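Long-range contacts in xyloglucan-specific endo-beta-1,4-glucanase BoGH9A (Bacteroides ovatus, PDB 6DHT), which cleaves the beta-1,4-glucan backbone of xyloglucan at internal linkages, releasing xyloglucan oligosaccharides: residues Asp339-Ser347 and Tyr358-Pro367; Leu381-Pro389 and Arg398-Leu408. All coordinates share one frame; numbering follows the deposited sequence.

Both interactions belong to the helical catalytic domain of glycosyl hydrolase family 9 and lie in series along the chain, neither nested nor crossed. Starting from the N-terminal side, interaction 1 folds helix 339-353 back against helix 356-364, closing a short connection of ten residues that is itself mostly helical. The chain then passes into helix 379-386, and interaction 2 sets this helix against helix 395-416, closing a link of eight residues. The two contacts touch each other: Trp386 NE1 probably hydrogen-bonds Ser347 OG, while Phe400 packs on Ala366 and Ile363. Four consecutive helices are thereby joined into one block on the same side of the chain's centre, beside a calcium site.

Interaction 1 (Asp339-Ser347 and Tyr358-Pro367); sequences DDEFFWAAS and YREEAIKKAP. With CA (calcium ion), chain C; EDO (1,2-ethanediol), chain M.
Ala346 and Ala362 face each other where helices 339-353 and 356-364 meet, their CB atoms 4.1 Å apart. Small methyl groups suit this place, since the segment axes approach to 7.8 Å at 149°, close to antiparallel. Next to them the ring of Phe343, its CG anti to the backbone N (chi1 175°), is carried to the C-terminal end of helix 356-364, where the chain turns off through Lys365, Ala366 and Pro367. Pro367 CD stands over the centre of one face in a CH-pi contact, 3.6 Å from the Phe343 ring centroid and 10° off the normal. Ala362 O meets the ring at its edge, 3.2 Å from Phe343 CD1, where the aromatic hydrogens are slightly positive. Ser347 OG lies toward the rim of the opposite face and hydrogen-bonds Phe343 O at 2.8 Å. With a leucine in place of Phe343, Pro367 CD would probably lose the flat surface it rests on, leaving the turn after the helix freer to shift. Farther out, Lys365 bends at chi2 and chi4 to set NZ over the Phe342 face, 4.3 Å from the ring centroid, a cation-pi contact; its CD lies against the Asp339 carboxylate. Asp340 and Glu341 turn elsewhere and each grip the calcium ion with both carboxylate oxygens, together with Asp335, His337, Gly376 and a water. Tyr304 of helix 292-309 packs on Phe342 and Ala346, Leu269 of helix 265-281 on Phe342, and Phe400 of helix 395-416 on Phe343.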
loop_
_atom_site.group_PDB
_atom_site.type_symbol
_atom_site.label_atom_id
_atom_site.label_comp_id
_atom_site.label_asym_id
_atom_site.label_seq_id
_atom_site.Cartn_x
_atom_site.Cartn_y
_atom_site.Cartn_z
ATOM N N ASP A 339 9.324 -18.677 -5.126
ATOM C CA ASP A 339 10.595 -18.576 -4.393
ATOM C C ASP A 339 10.583 -17.403 -3.418
ATOM O O ASP A 339 11.077 -17.519 -2.287
ATOM C CB ASP A 339 11.788 -18.401 -5.343
ATOM C CG ASP A 339 12.221 -19.708 -6.009
ATOM O OD1 ASP A 339 11.694 -20.781 -5.649
ATOM O OD2 ASP A 339 13.112 -19.652 -6.884
ATOM N N ASP A 340 10.022 -16.278 -3.862
ATOM C CA ASP A 340 10.024 -15.067 -3.030
ATOM C C ASP A 340 9.134 -15.202 -1.801
ATOM O O ASP A 340 9.467 -14.697 -0.722
ATOM C CB ASP A 340 9.641 -13.826 -3.843
ATOM C CG ASP A 340 8.373 -14.015 -4.668
ATOM O OD1 ASP A 340 8.401 -14.776 -5.663
ATOM O OD2 ASP A 340 7.341 -13.377 -4.356
ATOM N N GLU A 341 8.016 -15.912 -1.936
ATOM C CA GLU A 341 7.136 -16.171 -0.810
ATOM C C GLU A 341 7.822 -17.163 0.158
ATOM O O GLU A 341 7.710 -17.032 1.370
ATOM C CB GLU A 341 5.766 -16.689 -1.289
ATOM C CG GLU A 341 4.869 -15.630 -1.980
ATOM C CD GLU A 341 5.201 -15.383 -3.441
ATOM O OE1 GLU A 341 6.088 -16.066 -4.001
ATOM O OE2 GLU A 341 4.575 -14.483 -4.054
ATOM N N PHE A 342 8.516 -18.166 -0.383
ATOM C CA PHE A 342 9.306 -19.053 0.468
ATOM C C PHE A 342 10.372 -18.240 1.224
ATOM O O PHE A 342 10.555 -18.409 2.428
ATOM C CB PHE A 342 9.959 -20.176 -0.363
ATOM C CG PHE A 342 9.095 -21.412 -0.524
ATOM C CD1 PHE A 342 8.822 -22.214 0.562
ATOM C CD2 PHE A 342 8.574 -21.746 -1.750
ATOM C CE1 PHE A 342 8.047 -23.346 0.433
ATOM C CE2 PHE A 342 7.793 -22.893 -1.893
ATOM C CZ PHE A 342 7.532 -23.682 -0.785
ATOM N N PHE A 343 11.018 -17.305 0.525
ATOM C CA PHE A 343 12.057 -16.490 1.168
ATOM C C PHE A 343 11.490 -15.650 2.292
ATOM O O PHE A 343 12.032 -15.602 3.400
ATOM C CB PHE A 343 12.746 -15.589 0.158
ATOM C CG PHE A 343 13.734 -14.648 0.768
ATOM C CD1 PHE A 343 14.929 -15.135 1.248
ATOM C CD2 PHE A 343 13.491 -13.282 0.847
ATOM C CE1 PHE A 343 15.858 -14.297 1.803
ATOM C CE2 PHE A 343 14.421 -12.441 1.404
ATOM C CZ PHE A 343 15.612 -12.944 1.883
ATOM N N TRP A 344 10.385 -14.971 2.008
ATOM C CA TRP A 344 9.771 -14.111 3.019
ATOM C C TRP A 344 9.280 -14.941 4.217
ATOM O O TRP A 344 9.601 -14.637 5.376
ATOM C CB TRP A 344 8.656 -13.235 2.396
ATOM C CG TRP A 344 7.950 -12.394 3.402
ATOM C CD1 TRP A 344 8.487 -11.805 4.502
ATOM C CD2 TRP A 344 6.546 -12.096 3.435
ATOM N NE1 TRP A 344 7.515 -11.155 5.232
ATOM C CE2 TRP A 344 6.317 -11.296 4.580
ATOM C CE3 TRP A 344 5.470 -12.395 2.594
ATOM C CZ2 TRP A 344 5.051 -10.833 4.930
ATOM C CZ3 TRP A 344 4.204 -11.919 2.943
ATOM C CH2 TRP A 344 4.016 -11.142 4.100
ATOM N N ALA A 345 8.547 -16.017 3.947
ATOM C CA ALA A 345 8.077 -16.869 5.025
ATOM C C ALA A 345 9.188 -17.501 5.870
ATOM O O ALA A 345 9.115 -17.485 7.077
ATOM C CB ALA A 345 7.162 -17.976 4.481
ATOM N N ALA A 346 10.198 -18.057 5.208
ATOM C CA ALA A 346 11.287 -18.697 5.945
ATOM C C ALA A 346 12.001 -17.645 6.779
ATOM O O ALA A 346 12.372 -17.916 7.923
ATOM C CB ALA A 346 12.230 -19.373 4.985
ATOM N N SER A 347 12.198 -16.446 6.216
ATOM C CA SER A 347 12.854 -15.360 6.967
ATOM C C SER A 347 12.064 -14.992 8.223
ATOM O O SER A 347 12.614 -14.941 9.320
ATOM C CB SER A 347 13.071 -14.129 6.092
ATOM O OG SER A 347 13.992 -14.399 5.061
ATOM N N TYR A 358 14.811 -23.023 9.365
ATOM C CA TYR A 358 14.174 -21.964 8.579
ATOM C C TYR A 358 15.184 -21.029 7.904
ATOM O O TYR A 358 14.998 -20.645 6.758
ATOM C CB TYR A 358 13.214 -21.158 9.457
ATOM C CG TYR A 358 11.988 -21.905 9.885
ATOM C CD1 TYR A 358 11.151 -22.473 8.937
ATOM C CD2 TYR A 358 11.644 -22.025 11.217
ATOM C CE1 TYR A 358 10.022 -23.159 9.296
ATOM C CE2 TYR A 358 10.503 -22.719 11.595
ATOM C CZ TYR A 358 9.697 -23.278 10.622
ATOM O OH TYR A 358 8.557 -23.961 10.983
ATOM N N ARG A 359 16.251 -20.674 8.618
ATOM C CA ARG A 359 17.323 -19.876 8.047
ATOM C C ARG A 359 17.850 -20.476 6.746
ATOM O O ARG A 359 18.051 -19.779 5.758
ATOM C CB ARG A 359 18.477 -19.722 9.040
ATOM C CG ARG A 359 19.648 -18.924 8.471
ATOM C CD ARG A 359 20.903 -19.094 9.276
ATOM N NE ARG A 359 21.876 -18.060 8.928
ATOM C CZ ARG A 359 22.682 -18.087 7.868
ATOM N NH1 ARG A 359 22.660 -19.103 7.028
ATOM N NH2 ARG A 359 23.526 -17.084 7.644
ATOM N N GLU A 360 18.096 -21.783 6.747
ATOM C CA GLU A 360 18.663 -22.422 5.577
ATOM C C GLU A 360 17.726 -22.293 4.393
ATOM O O GLU A 360 18.179 -22.103 3.277
ATOM C CB GLU A 360 18.970 -23.897 5.882
ATOM C CG GLU A 360 19.346 -24.769 4.684
ATOM C CD GLU A 360 20.637 -24.348 4.002
ATOM O OE1 GLU A 360 21.426 -23.594 4.607
ATOM O OE2 GLU A 360 20.866 -24.778 2.851
ATOM N N GLU A 361 16.422 -22.379 4.644
ATOM C CA GLU A 361 15.447 -22.194 3.567
ATOM C C GLU A 361 15.487 -20.769 3.014
ATOM O O GLU A 361 15.421 -20.576 1.806
ATOM C CB GLU A 361 14.041 -22.555 4.043
ATOM C CG GLU A 361 13.876 -24.011 4.539
ATOM C CD GLU A 361 14.291 -25.056 3.506
ATOM O OE1 GLU A 361 13.650 -25.120 2.433
ATOM O OE2 GLU A 361 15.259 -25.811 3.768
ATOM N N ALA A 362 15.616 -19.777 3.891
ATOM C CA ALA A 362 15.765 -18.390 3.440
ATOM C C ALA A 362 17.004 -18.190 2.589
ATOM O O ALA A 362 16.958 -17.536 1.550
ATOM C CB ALA A 362 15.796 -17.446 4.612
ATOM N N ILE A 363 18.130 -18.726 3.045
ATOM C CA ILE A 363 19.380 -18.573 2.316
ATOM C C ILE A 363 19.305 -19.232 0.939
ATOM O O ILE A 363 19.778 -18.654 -0.048
ATOM C CB ILE A 363 20.567 -19.173 3.121
ATOM C CG1 ILE A 363 20.723 -18.462 4.459
ATOM C CG2 ILE A 363 21.859 -19.101 2.334
ATOM C CD1 ILE A 363 21.011 -16.990 4.378
ATOM N N LYS A 364 18.714 -20.429 0.873
ATOM C CA LYS A 364 18.555 -21.149 -0.390
ATOM C C LYS A 364 17.753 -20.331 -1.395
ATOM O O LYS A 364 18.050 -20.341 -2.585
ATOM C CB LYS A 364 17.862 -22.496 -0.179
ATOM C CG LYS A 364 18.744 -23.599 0.396
ATOM C CD LYS A 364 18.075 -24.969 0.267
ATOM C CE LYS A 364 18.956 -26.072 0.835
ATOM N NZ LYS A 364 18.469 -27.436 0.483
ATOM N N LYS A 365 16.742 -19.619 -0.906
ATOM C CA LYS A 365 15.821 -18.893 -1.784
ATOM C C LYS A 365 16.150 -17.405 -1.878
ATOM O O LYS A 365 15.311 -16.615 -2.304
ATOM C CB LYS A 365 14.393 -19.064 -1.276
ATOM C CG LYS A 365 13.918 -20.505 -1.252
ATOM C CD LYS A 365 13.584 -20.985 -2.659
ATOM C CE LYS A 365 13.421 -22.492 -2.740
ATOM N NZ LYS A 365 12.465 -22.987 -1.735
ATOM N N ALA A 366 17.354 -17.001 -1.492
ATOM C CA ALA A 366 17.659 -15.576 -1.415
ATOM C C ALA A 366 17.605 -14.890 -2.774
ATOM O O ALA A 366 18.068 -15.431 -3.779
ATOM C CB ALA A 366 19.016 -15.344 -0.780
ATOM N N PRO A 367 17.062 -13.668 -2.803
ATOM C CA PRO A 367 17.117 -12.891 -4.043
ATOM C C PRO A 367 18.532 -12.457 -4.392
ATOM O O PRO A 367 19.343 -12.237 -3.498
ATOM C CB PRO A 367 16.270 -11.659 -3.725
ATOM C CG PRO A 367 16.412 -11.498 -2.259
ATOM C CD PRO A 367 16.539 -12.883 -1.674
HETATM CA CA CA C . 5.997 -14.704 -6.101
HETATM C C1 EDO M . 22.527 -12.148 -1.373
HETATM O O1 EDO M . 21.752 -13.126 -2.078
HETATM C C2 EDO M . 22.852 -10.985 -2.306
HETATM O O2 EDO M . 21.650 -10.544 -2.955
HETATM O O HOH W 1 6.531 -14.161 -8.445
#

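Interaction 2 (Leu381-Pro389 and Arg398-Leu408); sequences LGIFAWLQP and RRFADSLKTEL. With EDO (1,2-ethanediol), chain L.
Trp386 and Ala401 bring the two backbones together, with CA atoms 5.6 Å apart; about one turn away, earlier in the first helix and later in the second, Ile383 lies nearest Leu404. The axes of helix segments 381-386 and 398-408 come within 9.7 Å at 126°, so the helices run broadly against each other but diverge from the crossing. The separation leaves room for large side chains between them, while the small Ala401 lets the backbone carbonyl of Trp386 approach its methyl group. Phe400 makes a T-shaped pair with Trp386: its CD2-CE2 edge points at the face of the indole, the planes at 82° and the centroids of the six-membered indole ring and the Phe400 ring 4.8 Å apart. CG of Phe400 lies anti to its backbone N (chi1 -176°), which carries the ring out to the indole. The indole N-H is used elsewhere, on Ser347 OG. Leu404 divides its two methyls, CD1 resting 3.7 Å from Trp386 CB and CD2 reaching Ile383 CG1, so that a branched residue fills the space between an aromatic and an aliphatic neighbour. Successive helices packed against one another in this way form the (alpha/alpha)6 barrel of family 9 catalytic domains, and here the apolar seam continues to Leu387, whose CD1 meets Leu408 CD2 at 4.0 Å. Its other methyl, CD2, lies against Ala401 O and the CB of Lys405, a residue whose long chain runs on to put NZ on Gln457 O. At the polar border a 1,2-ethanediol, probably from the crystallisation liquor, bridges two residues of the second helix: Arg398 NE donates to its O1 at 2.9 Å, NH2 gives the same oxygen a second bond, and O1 in turn donates to Asp402 OD1 at 2.5 Å.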
loop_
_atom_site.group_PDB
_atom_site.type_symbol
_atom_site.label_atom_id
_atom_site.label_comp_id
_atom_site.label_asym_id
_atom_site.label_seq_id
_atom_site.Cartn_x
_atom_site.Cartn_y
_atom_site.Cartn_z
ATOM N N LEU A 381 9.978 -7.897 1.276
ATOM C CA LEU A 381 9.477 -7.990 2.628
ATOM C C LEU A 381 10.426 -8.847 3.460
ATOM O O LEU A 381 10.631 -8.593 4.631
ATOM C CB LEU A 381 8.059 -8.560 2.666
ATOM C CG LEU A 381 6.985 -7.738 1.949
ATOM C CD1 LEU A 381 5.626 -8.374 2.219
ATOM C CD2 LEU A 381 7.022 -6.278 2.330
ATOM N N GLY A 382 11.004 -9.844 2.815
ATOM C CA GLY A 382 12.009 -10.643 3.492
ATOM C C GLY A 382 13.264 -9.835 3.746
ATOM O O GLY A 382 13.889 -9.924 4.820
ATOM N N ILE A 383 13.664 -9.046 2.747
ATOM C CA ILE A 383 14.845 -8.201 2.854
ATOM C C ILE A 383 14.666 -7.206 4.005
ATOM O O ILE A 383 15.585 -7.009 4.833
ATOM C CB ILE A 383 15.139 -7.475 1.526
ATOM C CG1 ILE A 383 15.627 -8.490 0.494
ATOM C CG2 ILE A 383 16.151 -6.375 1.710
ATOM C CD1 ILE A 383 15.771 -7.961 -0.902
ATOM N N PHE A 384 13.486 -6.586 4.098
ATOM C CA PHE A 384 13.277 -5.609 5.150
ATOM C C PHE A 384 13.466 -6.251 6.531
ATOM O O PHE A 384 14.010 -5.626 7.451
ATOM C CB PHE A 384 11.872 -4.965 5.085
ATOM C CG PHE A 384 11.552 -4.189 3.815
ATOM C CD1 PHE A 384 12.520 -3.658 2.988
ATOM C CD2 PHE A 384 10.221 -4.039 3.448
ATOM C CE1 PHE A 384 12.148 -2.968 1.839
ATOM C CE2 PHE A 384 9.858 -3.338 2.320
ATOM C CZ PHE A 384 10.821 -2.810 1.520
ATOM N N ALA A 385 13.023 -7.500 6.659
ATOM C CA ALA A 385 13.157 -8.228 7.918
ATOM C C ALA A 385 14.633 -8.440 8.278
ATOM O O ALA A 385 15.051 -8.152 9.388
ATOM C CB ALA A 385 12.431 -9.541 7.826
ATOM N N TRP A 386 15.426 -8.896 7.312
ATOM C CA TRP A 386 16.872 -9.048 7.520
ATOM C C TRP A 386 17.597 -7.738 7.857
ATOM O O TRP A 386 18.600 -7.758 8.573
ATOM C CB TRP A 386 17.510 -9.693 6.279
ATOM C CG TRP A 386 17.291 -11.173 6.237
ATOM C CD1 TRP A 386 16.329 -11.837 5.573
ATOM C CD2 TRP A 386 18.086 -12.169 6.898
ATOM N NE1 TRP A 386 16.435 -13.195 5.793
ATOM C CE2 TRP A 386 17.533 -13.415 6.587
ATOM C CE3 TRP A 386 19.221 -12.115 7.724
ATOM C CZ2 TRP A 386 18.055 -14.606 7.093
ATOM C CZ3 TRP A 386 19.746 -13.295 8.207
ATOM C CH2 TRP A 386 19.167 -14.523 7.891
ATOM N N LEU A 387 17.096 -6.606 7.359
ATOM C CA LEU A 387 17.754 -5.309 7.546
ATOM C C LEU A 387 17.293 -4.581 8.808
ATOM O O LEU A 387 17.794 -3.507 9.120
ATOM C CB LEU A 387 17.502 -4.408 6.339
ATOM C CG LEU A 387 18.098 -4.861 5.015
ATOM C CD1 LEU A 387 17.669 -3.878 3.941
ATOM C CD2 LEU A 387 19.602 -4.995 5.047
ATOM N N GLN A 388 16.361 -5.166 9.547
ATOM C CA GLN A 388 15.817 -4.540 10.749
ATOM C C GLN A 388 16.881 -4.305 11.819
ATOM O O GLN A 388 17.612 -5.228 12.181
ATOM C CB GLN A 388 14.723 -5.436 11.326
ATOM C CG GLN A 388 13.521 -4.687 11.832
ATOM C CD GLN A 388 12.353 -5.611 12.116
ATOM O OE1 GLN A 388 11.684 -6.117 11.193
ATOM N NE2 GLN A 388 12.100 -5.845 13.395
ATOM N N PRO A 389 16.948 -3.080 12.359
ATOM C CA PRO A 389 17.933 -2.791 13.412
ATOM C C PRO A 389 17.572 -3.377 14.772
ATOM O O PRO A 389 16.471 -3.906 14.973
ATOM C CB PRO A 389 17.945 -1.261 13.465
ATOM C CG PRO A 389 16.614 -0.850 12.965
ATOM C CD PRO A 389 16.203 -1.875 11.953
ATOM N N ARG A 398 24.937 -11.385 9.652
ATOM C CA ARG A 398 25.284 -10.010 9.336
ATOM C C ARG A 398 25.861 -9.921 7.940
ATOM O O ARG A 398 25.545 -8.993 7.182
ATOM C CB ARG A 398 26.281 -9.474 10.357
ATOM C CG ARG A 398 26.437 -7.986 10.255
ATOM C CD ARG A 398 25.522 -7.290 11.243
ATOM N NE ARG A 398 24.295 -6.852 10.606
ATOM C CZ ARG A 398 23.155 -6.605 11.243
ATOM N NH1 ARG A 398 23.045 -6.756 12.559
ATOM N NH2 ARG A 398 22.116 -6.212 10.542
ATOM N N ARG A 399 26.651 -10.906 7.546
ATOM C CA ARG A 399 27.225 -10.932 6.216
ATOM C C ARG A 399 26.103 -11.053 5.173
ATOM O O ARG A 399 26.142 -10.390 4.128
ATOM C CB ARG A 399 28.202 -12.100 6.102
ATOM C CG ARG A 399 28.956 -12.198 4.782
ATOM C CD ARG A 399 29.363 -13.646 4.516
ATOM N NE ARG A 399 29.836 -14.301 5.739
ATOM C CZ ARG A 399 29.658 -15.588 6.038
ATOM N NH1 ARG A 399 29.016 -16.401 5.206
ATOM N NH2 ARG A 399 30.125 -16.064 7.186
ATOM N N PHE A 400 25.125 -11.909 5.443
ATOM C CA PHE A 400 23.999 -12.061 4.544
ATOM C C PHE A 400 23.207 -10.750 4.446
ATOM O O PHE A 400 22.930 -10.267 3.332
ATOM C CB PHE A 400 23.092 -13.191 5.006
ATOM C CG PHE A 400 21.946 -13.462 4.070
ATOM C CD1 PHE A 400 22.191 -13.832 2.764
ATOM C CD2 PHE A 400 20.648 -13.365 4.510
ATOM C CE1 PHE A 400 21.140 -14.085 1.888
ATOM C CE2 PHE A 400 19.582 -13.620 3.646
ATOM C CZ PHE A 400 19.830 -13.984 2.342
ATOM N N ALA A 401 22.837 -10.181 5.590
ATOM C CA ALA A 401 22.135 -8.896 5.599
ATOM C C ALA A 401 22.918 -7.841 4.822
ATOM O O ALA A 401 22.340 -7.104 4.010
ATOM C CB ALA A 401 21.871 -8.427 7.019
ATOM N N ASP A 402 24.225 -7.758 5.051
ATOM C CA ASP A 402 25.056 -6.771 4.361
ATOM C C ASP A 402 24.969 -6.938 2.849
ATOM O O ASP A 402 24.950 -5.938 2.121
ATOM C CB ASP A 402 26.533 -6.873 4.786
ATOM C CG ASP A 402 26.807 -6.239 6.136
ATOM O OD1 ASP A 402 25.892 -5.629 6.720
ATOM O OD2 ASP A 402 27.963 -6.341 6.609
ATOM N N SER A 403 24.894 -8.176 2.369
ATOM C CA SER A 403 24.804 -8.425 0.939
ATOM C C SER A 403 23.460 -7.920 0.407
ATOM O O SER A 403 23.382 -7.407 -0.710
ATOM C CB SER A 403 25.010 -9.909 0.586
ATOM O OG SER A 403 23.931 -10.739 0.992
ATOM N N LEU A 404 22.411 -8.026 1.211
ATOM C CA LEU A 404 21.093 -7.556 0.783
ATOM C C LEU A 404 21.063 -6.041 0.805
ATOM O O LEU A 404 20.449 -5.412 -0.081
ATOM C CB LEU A 404 20.016 -8.102 1.714
ATOM C CG LEU A 404 19.843 -9.621 1.797
ATOM C CD1 LEU A 404 18.841 -10.014 2.868
ATOM C CD2 LEU A 404 19.431 -10.193 0.465
ATOM N N LYS A 405 21.714 -5.429 1.782
ATOM C CA LYS A 405 21.851 -3.982 1.829
ATOM C C LYS A 405 22.542 -3.479 0.573
ATOM O O LYS A 405 22.089 -2.512 -0.057
ATOM C CB LYS A 405 22.645 -3.558 3.062
ATOM C CG LYS A 405 23.015 -2.077 3.116
ATOM C CD LYS A 405 23.658 -1.748 4.445
ATOM C CE LYS A 405 24.340 -0.391 4.409
ATOM N NZ LYS A 405 25.045 -0.095 5.676
ATOM N N THR A 406 23.624 -4.134 0.174
ATOM C CA THR A 406 24.333 -3.767 -1.046
ATOM C C THR A 406 23.385 -3.746 -2.245
ATOM O O THR A 406 23.421 -2.812 -3.049
ATOM C CB THR A 406 25.512 -4.724 -1.295
ATOM O OG1 THR A 406 26.436 -4.561 -0.222
ATOM C CG2 THR A 406 26.223 -4.414 -2.595
ATOM N N GLU A 407 22.526 -4.751 -2.361
ATOM C CA GLU A 407 21.595 -4.819 -3.482
ATOM C C GLU A 407 20.548 -3.726 -3.387
ATOM O O GLU A 407 20.209 -3.112 -4.402
ATOM C CB GLU A 407 20.939 -6.188 -3.585
ATOM C CG GLU A 407 21.893 -7.298 -4.053
ATOM C CD GLU A 407 22.698 -6.913 -5.304
ATOM O OE1 GLU A 407 22.089 -6.415 -6.286
ATOM O OE2 GLU A 407 23.941 -7.091 -5.298
ATOM N N LEU A 408 20.081 -3.414 -2.183
ATOM C CA LEU A 408 19.120 -2.315 -2.028
ATOM C C LEU A 408 19.737 -0.998 -2.497
ATOM O O LEU A 408 19.086 -0.183 -3.196
ATOM C CB LEU A 408 18.674 -2.179 -0.589
ATOM C CG LEU A 408 17.884 -0.922 -0.208
ATOM C CD1 LEU A 408 16.562 -0.866 -0.887
ATOM C CD2 LEU A 408 17.709 -0.840 1.286
HETATM C C1 EDO L . 22.995 -4.786 7.133
HETATM O O1 EDO L . 23.772 -5.558 8.058
HETATM C C2 EDO L . 21.812 -4.161 7.864
HETATM O O2 EDO L . 22.269 -3.024 8.604
#